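Local coordinates for protein glucokinase (Enterococcus faecalis, PDB 2QM1) that probably phosphorylates glucose at the expense of ATP, as a zinc-containing glucokinase of the ROK family, within the actin-like ATPase clan, at residues K65-I71 and L108-F112; F229-E233 and A275-L279; T24-V28 and R126-A130; P111-D115 and L318-F322. All blocks are in the same frame, centred on the assembly; numbering follows the deposited sequence. Where two conformers were deposited one is given.

Interaction 1 (K65-I71 and L108-F112); sequences KEDFVGI and LGIPF
The Phe112 ring meets Ile71 at its edge: CG2 of Ile71 lies near the ring plane, 3.7 Å from CD2 of Phe112. Phe112 holds CG anti to the backbone N (chi1 178°), which lays the ring beside the Ile71 branch on the same side of the sheet. The two residues are a parallel beta pair. Ile71 N donates to Pro111 O over 2.8 Å. Ile71 O in turn receives a CA-H...O contact from Phe112 CA at 3.3 Å. The other arm of Ile71 reaches back toward the helix end. Its CG1 stands anti to the carbonyl carbon (chi1 -65°), and CD1 ends 3.8 Å from Leu108 CD2, the two side chains crossing at about a right angle. Ile110 lies between the strand and Lys65, but it was modelled in two conformers and its exact pose is doubtful. On the exposed side the extended Lys65 chain slides past Ile110 and bends at its last torsion, making a weak 2.9 Å hydrogen bond from Lys65 NZ to Gly109 O. Gly109, with positive phi, is where the chain leaves helix 100-108. Strand 68-75 is thereby joined to 112-116 at the edge of the five-stranded sheet, and lies between strand 7-13 and that outermost strand; Leu108 and Phe68 pack on helix 46-60, and the Phe112 ring rests on helix 100-108.

Interaction 2 (F229-E233 and A275-L279); sequences FEFAE and AGEFL
Phe229 and Phe278 bring their rings together edge to edge, CD1 of Phe229 lying 3.9 Å from CD1 of Phe278 and each atom close to the plane of the other's ring. For Phe278 a chi1 of -174° points the ring away from its own backbone N and across to helix 225-233. There the backbone and CB of Glu233 spread over one face: Glu233 CB stands 4.2 Å from the Phe278 centroid, 19° off the ring normal, a CH-pi contact. Arg282 adds a cation-pi contact to Phe278. Aliphatic contacts fill in around the rings. Ala232 CB comes within 3.5 Å of Phe278 CE1, while the methyl of Ala275 packs on Phe229 CB and Leu279 CD1 on the far end of the Phe229 ring. Polar contact passes through water. One water donates to Glu233 OE2 and to Ala275 O and accepts from Phe278 N, joining the carboxylate to the first turn of helix 277-289; a second donates to Glu233 OE1 and, over 2.9 Å, to Ala275 O. Both carboxylate oxygens are thus tied to one carbonyl without a direct hydrogen bond. The arrangement is helix-helix packing, the end of helix 225-233 set against the start of helix 277-289, with Phe229, Ala232 and Leu279 resting on helix 237-261, away from the metal sites.

Interaction 3 (T24-V28 and R126-A130); sequences TTDGV and RWKGA
Lys128 and Trp127, at the end of helix 117-128, meet the Thr24-Gly27 turn from two directions. The Trp127 indole points its six-membered ring at the turn, and CH2 of Trp127 lies 3.3 Å from Gly27 CA. Thr25 O sits at the ring edge, 3.5 Å from CZ2 of Trp127. A chi1 of -169° swings the indole out from the helix, so that the six-membered ring abuts the turn backbone at Gly27. With positive phi and no side chain, Gly27 lets the indole come up to its CA. Lys128 leaves the next position, bends at chi2 and then extends toward Asp26. The outer end of the lysine is doubtful in detail, being modelled too close to the Asp26 carbonyl, but NZ of Lys128 lies 3.6 Å from Asp26 OD2, a long salt bridge. The turn is of type I and is braced from within by Thr24, whose OG1 receives the N-H of Val28 over 3.1 Å. Ile313 of helix 310-318 packs on both Trp127 and Lys128, and Leu320 also touches the indole. The chemistry is mixed: an aromatic ring meets bare backbone at the buried Gly27, while the charged pair lies toward the solvent-exposed Asp26 and, given its length, probably adds only modest electrostatic attraction.

Interaction 4 (P111-D115 and L318-F322); sequences PFALD and LALQF
The Asp115 carboxylate has a partner for each oxygen, His158 NE2 at OD2 and Asn119 ND2 at OD1, while CB of Asp115 packs 3.9 Å from CD1 of Leu318. Strand 112-116 is an edge strand of the five-stranded sheet in the ROK fold, of the actin-like ATPase clan; the end of helix 310-318 and the residues after it run alongside the strand in the opposite direction. Asn119 is a ligand of the bound magnesium ion, so Asp115 is a second-shell residue, with its side chain about 6 Å from the magnesium ion, that probably positions that ligand. Along the strand the contact is apolar. Ala113 CB meets Leu318 CB at 4.0 Å and Phe322 CE1 at 4.1 Å, while Leu318 CD1 lies 3.8 Å from Leu114 C. Leu318 also touches Val120 and Leu123 of helix 117-128. In Phe322 a chi1 of -53° swings the ring back over the start of the strand, where CZ approaches Phe112 O at 3.6 Å. The ring is sandwiched: Gln321 CG stands over one face, and over the centre of the opposite face Pro111 CB makes a CH-pi contact, 3.5 Å from the centroid and 11° off the ring normal.

How the interactions relate
Interactions 1 and 4 share Pro111 and Phe112 and have centres 9 Å apart. Ile71 O lies 2.9 Å from Ala113 N, a probable hydrogen bond that continues the strand pairing, and Val69 O packs 3.6 Å from Phe322 CB. Interaction 3 touches both, through Thr25 CG2 at 4.1 Å from Val69 CG2 and through Trp127 CH2 at 3.8 Å from Leu320 CD1; strand 112-116 runs straight into helix 117-128, which carries that tryptophan. Interaction 4 alone comes near the magnesium site, the Asp115 side chain being about 3 Å from that of the magnesium ligand Asn119. Interaction 2 stands apart, its centre 43 Å from that of interaction 1, on the opposite side of the chain's centre.

Interaction 1 (K65-I71 and L108-F112)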
loop_
_atom_site.group_PDB
_atom_site.type_symbol
_atom_site.label_atom_id
_atom_site.label_comp_id
_atom_site.label_asym_id
_atom_site.label_seq_id
_atom_site.Cartn_x
_atom_site.Cartn_y
_atom_site.Cartn_z
ATOM N N LYS B 65 0.469 33.096 23.551
ATOM C CA LYS B 65 1.302 32.253 22.666
ATOM C C LYS B 65 1.598 30.861 23.229
ATOM O O LYS B 65 1.808 29.903 22.481
ATOM C CB LYS B 65 2.626 32.971 22.414
ATOM C CG LYS B 65 3.647 32.180 21.641
ATOM C CD LYS B 65 4.634 33.127 20.972
ATOM C CE LYS B 65 5.587 32.363 20.110
ATOM N NZ LYS B 65 6.632 31.669 20.921
ATOM N N GLU B 66 1.632 30.768 24.549
ATOM C CA GLU B 66 2.004 29.541 25.229
ATOM C C GLU B 66 0.832 28.590 25.408
ATOM O O GLU B 66 1.027 27.469 25.834
ATOM C CB GLU B 66 2.595 29.869 26.587
ATOM C CG GLU B 66 1.601 30.443 27.599
ATOM C CD GLU B 66 1.466 31.961 27.588
ATOM O OE1 GLU B 66 0.856 32.470 28.552
ATOM O OE2 GLU B 66 1.947 32.652 26.654
ATOM N N ASP B 67 -0.384 29.043 25.114
ATOM C CA ASP B 67 -1.512 28.115 24.960
ATOM C C ASP B 67 -1.339 27.177 23.771
ATOM O O ASP B 67 -1.977 26.131 23.735
ATOM C CB ASP B 67 -2.839 28.838 24.739
ATOM C CG ASP B 67 -3.465 29.377 26.017
ATOM O OD1 ASP B 67 -2.837 29.356 27.115
ATOM O OD2 ASP B 67 -4.611 29.876 25.875
ATOM N N PHE B 68 -0.547 27.569 22.773
ATOM C CA PHE B 68 -0.434 26.791 21.528
ATOM C C PHE B 68 0.522 25.624 21.714
ATOM O O PHE B 68 1.697 25.844 22.060
ATOM C CB PHE B 68 0.032 27.650 20.331
ATOM C CG PHE B 68 -0.997 28.668 19.871
ATOM C CD1 PHE B 68 -0.792 30.006 20.093
ATOM C CD2 PHE B 68 -2.170 28.271 19.242
ATOM C CE1 PHE B 68 -1.734 30.933 19.705
ATOM C CE2 PHE B 68 -3.101 29.205 18.836
ATOM C CZ PHE B 68 -2.878 30.529 19.058
ATOM N N VAL B 69 0.015 24.398 21.510
ATOM C CA VAL B 69 0.831 23.173 21.694
ATOM C C VAL B 69 1.731 23.001 20.467
ATOM O O VAL B 69 2.932 22.640 20.556
ATOM C CB VAL B 69 -0.076 21.926 21.928
ATOM C CG1 VAL B 69 0.719 20.605 21.769
ATOM C CG2 VAL B 69 -0.796 22.029 23.278
ATOM N N GLY B 70 1.151 23.302 19.319
ATOM C CA GLY B 70 1.939 23.530 18.105
ATOM C C GLY B 70 1.142 23.828 16.849
ATOM O O GLY B 70 -0.075 24.032 16.891
ATOM N N ILE B 71 1.828 23.784 15.713
ATOM C CA ILE B 71 1.218 24.107 14.380
ATOM C C ILE B 71 1.447 22.919 13.464
ATOM O O ILE B 71 2.591 22.447 13.318
ATOM C CB ILE B 71 1.918 25.348 13.729
ATOM C CG1 ILE B 71 1.692 26.601 14.551
ATOM C CG2 ILE B 71 1.397 25.663 12.331
ATOM C CD1 ILE B 71 2.816 27.643 14.378
ATOM N N LEU B 108 8.118 31.865 14.328
ATOM C CA LEU B 108 6.937 31.823 15.186
ATOM C C LEU B 108 7.264 31.391 16.620
ATOM O O LEU B 108 6.581 31.801 17.551
ATOM C CB LEU B 108 5.848 30.951 14.543
ATOM C CG LEU B 108 4.597 31.617 13.951
ATOM C CD1 LEU B 108 4.702 33.170 13.720
ATOM C CD2 LEU B 108 3.939 30.882 12.730
ATOM N N GLY B 109 8.313 30.598 16.819
ATOM C CA GLY B 109 8.674 30.190 18.193
ATOM C C GLY B 109 7.677 29.205 18.811
ATOM O O GLY B 109 7.564 29.082 20.058
ATOM N N ILE B 110 6.961 28.511 17.948
ATOM C CA ILE B 110 6.088 27.439 18.390
ATOM C C ILE B 110 6.292 26.227 17.471
ATOM O O ILE B 110 6.426 26.384 16.258
ATOM C CB ILE B 110 4.601 27.897 18.514
ATOM C CG1 ILE B 110 3.686 27.180 17.539
ATOM C CG2 ILE B 110 4.446 29.405 18.464
ATOM C CD1 ILE B 110 2.869 26.203 18.221
ATOM N N PRO B 111 6.317 25.013 18.051
ATOM C CA PRO B 111 6.725 23.813 17.294
ATOM C C PRO B 111 5.835 23.567 16.063
ATOM O O PRO B 111 4.625 23.810 16.109
ATOM C CB PRO B 111 6.631 22.667 18.327
ATOM C CG PRO B 111 5.743 23.171 19.356
ATOM C CD PRO B 111 5.909 24.671 19.425
ATOM N N PHE B 112 6.455 23.095 14.982
ATOM C CA PHE B 112 5.836 23.034 13.655
ATOM C C PHE B 112 6.047 21.658 13.030
ATOM O O PHE B 112 7.136 21.098 13.143
ATOM C CB PHE B 112 6.447 24.153 12.760
ATOM C CG PHE B 112 5.934 24.157 11.360
ATOM C CD1 PHE B 112 6.608 23.476 10.367
ATOM C CD2 PHE B 112 4.729 24.772 11.057
ATOM C CE1 PHE B 112 6.129 23.467 9.080
ATOM C CE2 PHE B 112 4.246 24.779 9.756
ATOM C CZ PHE B 112 4.956 24.122 8.773
#

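Interaction 2 (F229-E233 and A275-L279)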
loop_
_atom_site.group_PDB
_atom_site.type_symbol
_atom_site.label_atom_id
_atom_site.label_comp_id
_atom_site.label_asym_id
_atom_site.label_seq_id
_atom_site.Cartn_x
_atom_site.Cartn_y
_atom_site.Cartn_z
ATOM N N PHE B 229 -22.998 13.488 -12.299
ATOM C CA PHE B 229 -23.661 12.557 -11.394
ATOM C C PHE B 229 -25.156 12.886 -11.208
ATOM O O PHE B 229 -25.993 11.982 -11.238
ATOM C CB PHE B 229 -22.875 12.420 -10.064
ATOM C CG PHE B 229 -21.668 11.508 -10.171
ATOM C CD1 PHE B 229 -21.730 10.190 -9.718
ATOM C CD2 PHE B 229 -20.473 11.958 -10.759
ATOM C CE1 PHE B 229 -20.649 9.339 -9.852
ATOM C CE2 PHE B 229 -19.382 11.111 -10.907
ATOM C CZ PHE B 229 -19.463 9.797 -10.452
ATOM N N GLU B 230 -25.497 14.167 -11.079
ATOM C CA GLU B 230 -26.899 14.571 -10.942
ATOM C C GLU B 230 -27.769 14.182 -12.175
ATOM O O GLU B 230 -28.915 13.744 -12.010
ATOM C CB GLU B 230 -27.013 16.073 -10.610
ATOM C CG GLU B 230 -28.402 16.513 -10.109
ATOM C CD GLU B 230 -28.556 18.039 -9.887
ATOM O OE1 GLU B 230 -28.680 18.473 -8.722
ATOM O OE2 GLU B 230 -28.577 18.820 -10.870
ATOM N N PHE B 231 -27.227 14.334 -13.388
ATOM C CA PHE B 231 -27.908 13.845 -14.600
ATOM C C PHE B 231 -28.089 12.348 -14.515
ATOM O O PHE B 231 -29.132 11.842 -14.882
ATOM C CB PHE B 231 -27.151 14.191 -15.871
ATOM C CG PHE B 231 -27.364 15.595 -16.345
ATOM C CD1 PHE B 231 -26.311 16.512 -16.339
ATOM C CD2 PHE B 231 -28.621 16.015 -16.786
ATOM C CE1 PHE B 231 -26.502 17.839 -16.787
ATOM C CE2 PHE B 231 -28.827 17.339 -17.234
ATOM C CZ PHE B 231 -27.763 18.247 -17.234
ATOM N N ALA B 232 -27.073 11.651 -13.999
ATOM C CA ALA B 232 -27.138 10.204 -13.871
ATOM C C ALA B 232 -28.251 9.805 -12.907
ATOM O O ALA B 232 -29.131 9.036 -13.269
ATOM C CB ALA B 232 -25.804 9.619 -13.445
ATOM N N GLU B 233 -28.221 10.353 -11.696
ATOM C CA GLU B 233 -29.216 10.011 -10.683
ATOM C C GLU B 233 -30.622 10.239 -11.249
ATOM O O GLU B 233 -31.496 9.370 -11.155
ATOM C CB GLU B 233 -28.970 10.837 -9.410
ATOM C CG GLU B 233 -29.760 10.414 -8.178
ATOM C CD GLU B 233 -29.105 10.888 -6.854
ATOM O OE1 GLU B 233 -28.221 11.808 -6.886
ATOM O OE2 GLU B 233 -29.485 10.344 -5.765
ATOM N N ALA B 275 -21.572 14.411 -4.545
ATOM C CA ALA B 275 -22.479 13.596 -5.340
ATOM C C ALA B 275 -23.119 12.535 -4.457
ATOM O O ALA B 275 -24.225 12.068 -4.729
ATOM C CB ALA B 275 -21.708 12.958 -6.499
ATOM N N GLY B 276 -22.407 12.143 -3.396
ATOM C CA GLY B 276 -23.053 11.401 -2.337
ATOM C C GLY B 276 -23.237 9.934 -2.643
ATOM O O GLY B 276 -22.390 9.302 -3.300
ATOM N N GLU B 277 -24.356 9.402 -2.183
ATOM C CA GLU B 277 -24.567 7.974 -2.165
ATOM C C GLU B 277 -24.533 7.335 -3.560
ATOM O O GLU B 277 -24.137 6.190 -3.704
ATOM C CB GLU B 277 -25.854 7.633 -1.392
ATOM C CG GLU B 277 -26.283 6.117 -1.388
ATOM C CD GLU B 277 -25.226 5.156 -0.781
ATOM O OE1 GLU B 277 -24.314 5.610 -0.038
ATOM O OE2 GLU B 277 -25.312 3.927 -1.046
ATOM N N PHE B 278 -24.938 8.083 -4.575
ATOM C CA PHE B 278 -25.032 7.556 -5.928
ATOM C C PHE B 278 -23.635 7.227 -6.467
ATOM O O PHE B 278 -23.436 6.206 -7.114
ATOM C CB PHE B 278 -25.746 8.576 -6.814
ATOM C CG PHE B 278 -26.028 8.088 -8.197
ATOM C CD1 PHE B 278 -25.099 8.298 -9.221
ATOM C CD2 PHE B 278 -27.219 7.432 -8.480
ATOM C CE1 PHE B 278 -25.349 7.850 -10.504
ATOM C CE2 PHE B 278 -27.491 6.973 -9.764
ATOM C CZ PHE B 278 -26.558 7.178 -10.780
ATOM N N LEU B 279 -22.673 8.109 -6.180
ATOM C CA LEU B 279 -21.259 7.838 -6.429
ATOM C C LEU B 279 -20.667 6.735 -5.540
ATOM O O LEU B 279 -20.001 5.868 -6.050
ATOM C CB LEU B 279 -20.414 9.110 -6.296
ATOM C CG LEU B 279 -18.905 8.868 -6.157
ATOM C CD1 LEU B 279 -18.304 8.419 -7.481
ATOM C CD2 LEU B 279 -18.215 10.132 -5.674
HETATM O O HOH W 1 -26.913 10.530 -3.760
HETATM O O HOH W 2 -25.258 12.432 -7.373
#

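Interaction 3 (T24-V28 and R126-A130)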
loop_
_atom_site.group_PDB
_atom_site.type_symbol
_atom_site.label_atom_id
_atom_site.label_comp_id
_atom_site.label_asym_id
_atom_site.label_seq_id
_atom_site.Cartn_x
_atom_site.Cartn_y
_atom_site.Cartn_z
ATOM N N THR B 24 -9.251 22.953 19.576
ATOM C CA THR B 24 -8.905 22.351 20.874
ATOM C C THR B 24 -8.042 21.134 20.595
ATOM O O THR B 24 -8.028 20.621 19.453
ATOM C CB THR B 24 -10.143 21.837 21.653
ATOM O OG1 THR B 24 -10.729 20.758 20.919
ATOM C CG2 THR B 24 -11.195 22.940 21.857
ATOM N N THR B 25 -7.334 20.657 21.624
ATOM C CA THR B 25 -6.506 19.484 21.454
ATOM C C THR B 25 -7.330 18.246 21.140
ATOM O O THR B 25 -6.775 17.294 20.669
ATOM C CB THR B 25 -5.558 19.194 22.648
ATOM O OG1 THR B 25 -6.334 18.929 23.826
ATOM C CG2 THR B 25 -4.529 20.389 22.900
ATOM N N ASP B 26 -8.637 18.249 21.415
ATOM C CA ASP B 26 -9.540 17.176 20.940
ATOM C C ASP B 26 -10.008 17.386 19.483
ATOM O O ASP B 26 -10.855 16.643 18.990
ATOM C CB ASP B 26 -10.769 17.084 21.856
ATOM C CG ASP B 26 -11.552 15.764 21.681
ATOM O OD1 ASP B 26 -10.909 14.690 21.509
ATOM O OD2 ASP B 26 -12.821 15.811 21.735
ATOM N N GLY B 27 -9.498 18.417 18.809
ATOM C CA GLY B 27 -9.822 18.673 17.415
ATOM C C GLY B 27 -11.193 19.252 17.116
ATOM O O GLY B 27 -11.712 19.042 16.034
ATOM N N VAL B 28 -11.764 19.997 18.060
ATOM C CA VAL B 28 -12.916 20.867 17.815
ATOM C C VAL B 28 -12.416 22.245 17.377
ATOM O O VAL B 28 -11.590 22.841 18.052
ATOM C CB VAL B 28 -13.751 21.078 19.087
ATOM C CG1 VAL B 28 -15.015 21.897 18.824
ATOM C CG2 VAL B 28 -14.048 19.719 19.798
ATOM N N ARG B 126 -9.614 10.348 9.277
ATOM C CA ARG B 126 -9.440 9.303 10.291
ATOM C C ARG B 126 -9.829 9.754 11.725
ATOM O O ARG B 126 -10.499 9.019 12.447
ATOM C CB ARG B 126 -8.024 8.755 10.229
ATOM C CG ARG B 126 -7.736 7.719 11.273
ATOM C CD ARG B 126 -6.338 7.230 11.094
ATOM N NE ARG B 126 -5.940 6.386 12.197
ATOM C CZ ARG B 126 -4.965 6.723 13.033
ATOM N NH1 ARG B 126 -4.276 7.876 12.872
ATOM N NH2 ARG B 126 -4.662 5.908 14.012
ATOM N N TRP B 127 -9.402 10.951 12.127
ATOM C CA TRP B 127 -9.566 11.450 13.499
ATOM C C TRP B 127 -10.969 11.850 13.846
ATOM O O TRP B 127 -11.431 11.527 14.952
ATOM C CB TRP B 127 -8.684 12.697 13.737
ATOM C CG TRP B 127 -8.567 13.162 15.194
ATOM C CD1 TRP B 127 -8.820 12.442 16.319
ATOM C CD2 TRP B 127 -8.072 14.443 15.637
ATOM N NE1 TRP B 127 -8.532 13.192 17.444
ATOM C CE2 TRP B 127 -8.072 14.427 17.051
ATOM C CE3 TRP B 127 -7.628 15.599 14.966
ATOM C CZ2 TRP B 127 -7.668 15.528 17.818
ATOM C CZ3 TRP B 127 -7.226 16.698 15.729
ATOM C CH2 TRP B 127 -7.255 16.654 17.143
ATOM N N LYS B 128 -11.642 12.559 12.924
ATOM C CA LYS B 128 -12.956 13.160 13.194
ATOM C C LYS B 128 -14.017 12.794 12.172
ATOM O O LYS B 128 -15.211 13.093 12.351
ATOM C CB LYS B 128 -12.809 14.686 13.291
ATOM C CG LYS B 128 -12.009 15.089 14.516
ATOM C CD LYS B 128 -12.860 14.903 15.786
ATOM C CE LYS B 128 -12.016 15.095 17.046
ATOM N NZ LYS B 128 -12.838 14.797 18.263
ATOM N N GLY B 129 -13.596 12.133 11.095
ATOM C CA GLY B 129 -14.566 11.783 10.052
ATOM C C GLY B 129 -14.802 10.297 9.875
ATOM O O GLY B 129 -14.805 9.539 10.874
ATOM N N ALA B 130 -15.002 9.909 8.600
ATOM C CA ALA B 130 -15.391 8.553 8.176
ATOM C C ALA B 130 -14.401 7.428 8.529
ATOM O O ALA B 130 -14.794 6.264 8.611
ATOM C CB ALA B 130 -15.703 8.528 6.595
#

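Interaction 4 (P111-D115 and L318-F322)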
loop_
_atom_site.group_PDB
_atom_site.type_symbol
_atom_site.label_atom_id
_atom_site.label_comp_id
_atom_site.label_asym_id
_atom_site.label_seq_id
_atom_site.Cartn_x
_atom_site.Cartn_y
_atom_site.Cartn_z
ATOM N N PRO B 111 6.317 25.013 18.051
ATOM C CA PRO B 111 6.725 23.813 17.294
ATOM C C PRO B 111 5.835 23.567 16.063
ATOM O O PRO B 111 4.625 23.810 16.109
ATOM C CB PRO B 111 6.631 22.667 18.327
ATOM C CG PRO B 111 5.743 23.171 19.356
ATOM C CD PRO B 111 5.909 24.671 19.425
ATOM N N PHE B 112 6.455 23.095 14.982
ATOM C CA PHE B 112 5.836 23.034 13.655
ATOM C C PHE B 112 6.047 21.658 13.030
ATOM O O PHE B 112 7.136 21.098 13.143
ATOM C CB PHE B 112 6.447 24.153 12.760
ATOM C CG PHE B 112 5.934 24.157 11.360
ATOM C CD1 PHE B 112 6.608 23.476 10.367
ATOM C CD2 PHE B 112 4.729 24.772 11.057
ATOM C CE1 PHE B 112 6.129 23.467 9.080
ATOM C CE2 PHE B 112 4.246 24.779 9.756
ATOM C CZ PHE B 112 4.956 24.122 8.773
ATOM N N ALA B 113 5.014 21.127 12.357
ATOM C CA ALA B 113 5.127 19.907 11.616
ATOM C C ALA B 113 4.386 20.094 10.300
ATOM O O ALA B 113 3.448 20.875 10.210
ATOM C CB ALA B 113 4.542 18.716 12.399
ATOM N N LEU B 114 4.831 19.428 9.250
ATOM C CA LEU B 114 4.079 19.567 8.017
ATOM C C LEU B 114 4.011 18.260 7.295
ATOM O O LEU B 114 4.811 17.350 7.519
ATOM C CB LEU B 114 4.660 20.674 7.103
ATOM C CG LEU B 114 5.853 20.340 6.195
ATOM C CD1 LEU B 114 6.334 21.580 5.503
ATOM C CD2 LEU B 114 6.992 19.655 6.941
ATOM N N ASP B 115 3.047 18.183 6.399
ATOM C CA ASP B 115 2.847 16.962 5.631
ATOM C C ASP B 115 2.188 17.289 4.306
ATOM O O ASP B 115 1.841 18.417 4.053
ATOM C CB ASP B 115 2.127 15.837 6.435
ATOM C CG ASP B 115 2.583 14.411 6.013
ATOM O OD1 ASP B 115 2.735 14.106 4.772
ATOM O OD2 ASP B 115 2.831 13.610 6.943
ATOM N N LEU B 318 -1.192 16.768 13.481
ATOM C CA LEU B 318 0.260 16.640 13.499
ATOM C C LEU B 318 0.843 17.411 14.678
ATOM O O LEU B 318 1.907 17.098 15.141
ATOM C CB LEU B 318 0.847 17.247 12.225
ATOM C CG LEU B 318 0.629 16.678 10.829
ATOM C CD1 LEU B 318 1.169 17.680 9.762
ATOM C CD2 LEU B 318 1.346 15.328 10.764
ATOM N N ALA B 319 0.160 18.443 15.149
ATOM C CA ALA B 319 0.706 19.239 16.246
ATOM C C ALA B 319 0.706 18.466 17.570
ATOM O O ALA B 319 1.464 18.798 18.491
ATOM C CB ALA B 319 -0.039 20.501 16.379
ATOM N N LEU B 320 -0.130 17.422 17.650
ATOM C CA LEU B 320 -0.238 16.655 18.891
ATOM C C LEU B 320 1.024 15.900 19.310
ATOM O O LEU B 320 1.170 15.508 20.493
ATOM C CB LEU B 320 -1.411 15.702 18.813
ATOM C CG LEU B 320 -2.798 16.378 18.820
ATOM C CD1 LEU B 320 -3.822 15.369 18.300
ATOM C CD2 LEU B 320 -3.185 16.825 20.225
ATOM N N GLN B 321 1.936 15.703 18.365
ATOM C CA GLN B 321 3.207 15.059 18.690
ATOM C C GLN B 321 4.029 15.875 19.656
ATOM O O GLN B 321 4.928 15.327 20.302
ATOM C CB GLN B 321 4.027 14.811 17.420
ATOM C CG GLN B 321 4.213 16.043 16.606
ATOM C CD GLN B 321 5.056 15.833 15.391
ATOM O OE1 GLN B 321 4.584 15.960 14.262
ATOM N NE2 GLN B 321 6.312 15.524 15.607
ATOM N N PHE B 322 3.707 17.178 19.771
ATOM C CA PHE B 322 4.408 18.092 20.688
ATOM C C PHE B 322 3.847 18.249 22.087
ATOM O O PHE B 322 4.402 19.012 22.846
ATOM C CB PHE B 322 4.552 19.481 20.049
ATOM C CG PHE B 322 5.183 19.435 18.695
ATOM C CD1 PHE B 322 4.476 19.841 17.563
ATOM C CD2 PHE B 322 6.482 18.940 18.548
ATOM C CE1 PHE B 322 5.076 19.781 16.294
ATOM C CE2 PHE B 322 7.079 18.872 17.284
ATOM C CZ PHE B 322 6.377 19.279 16.171
#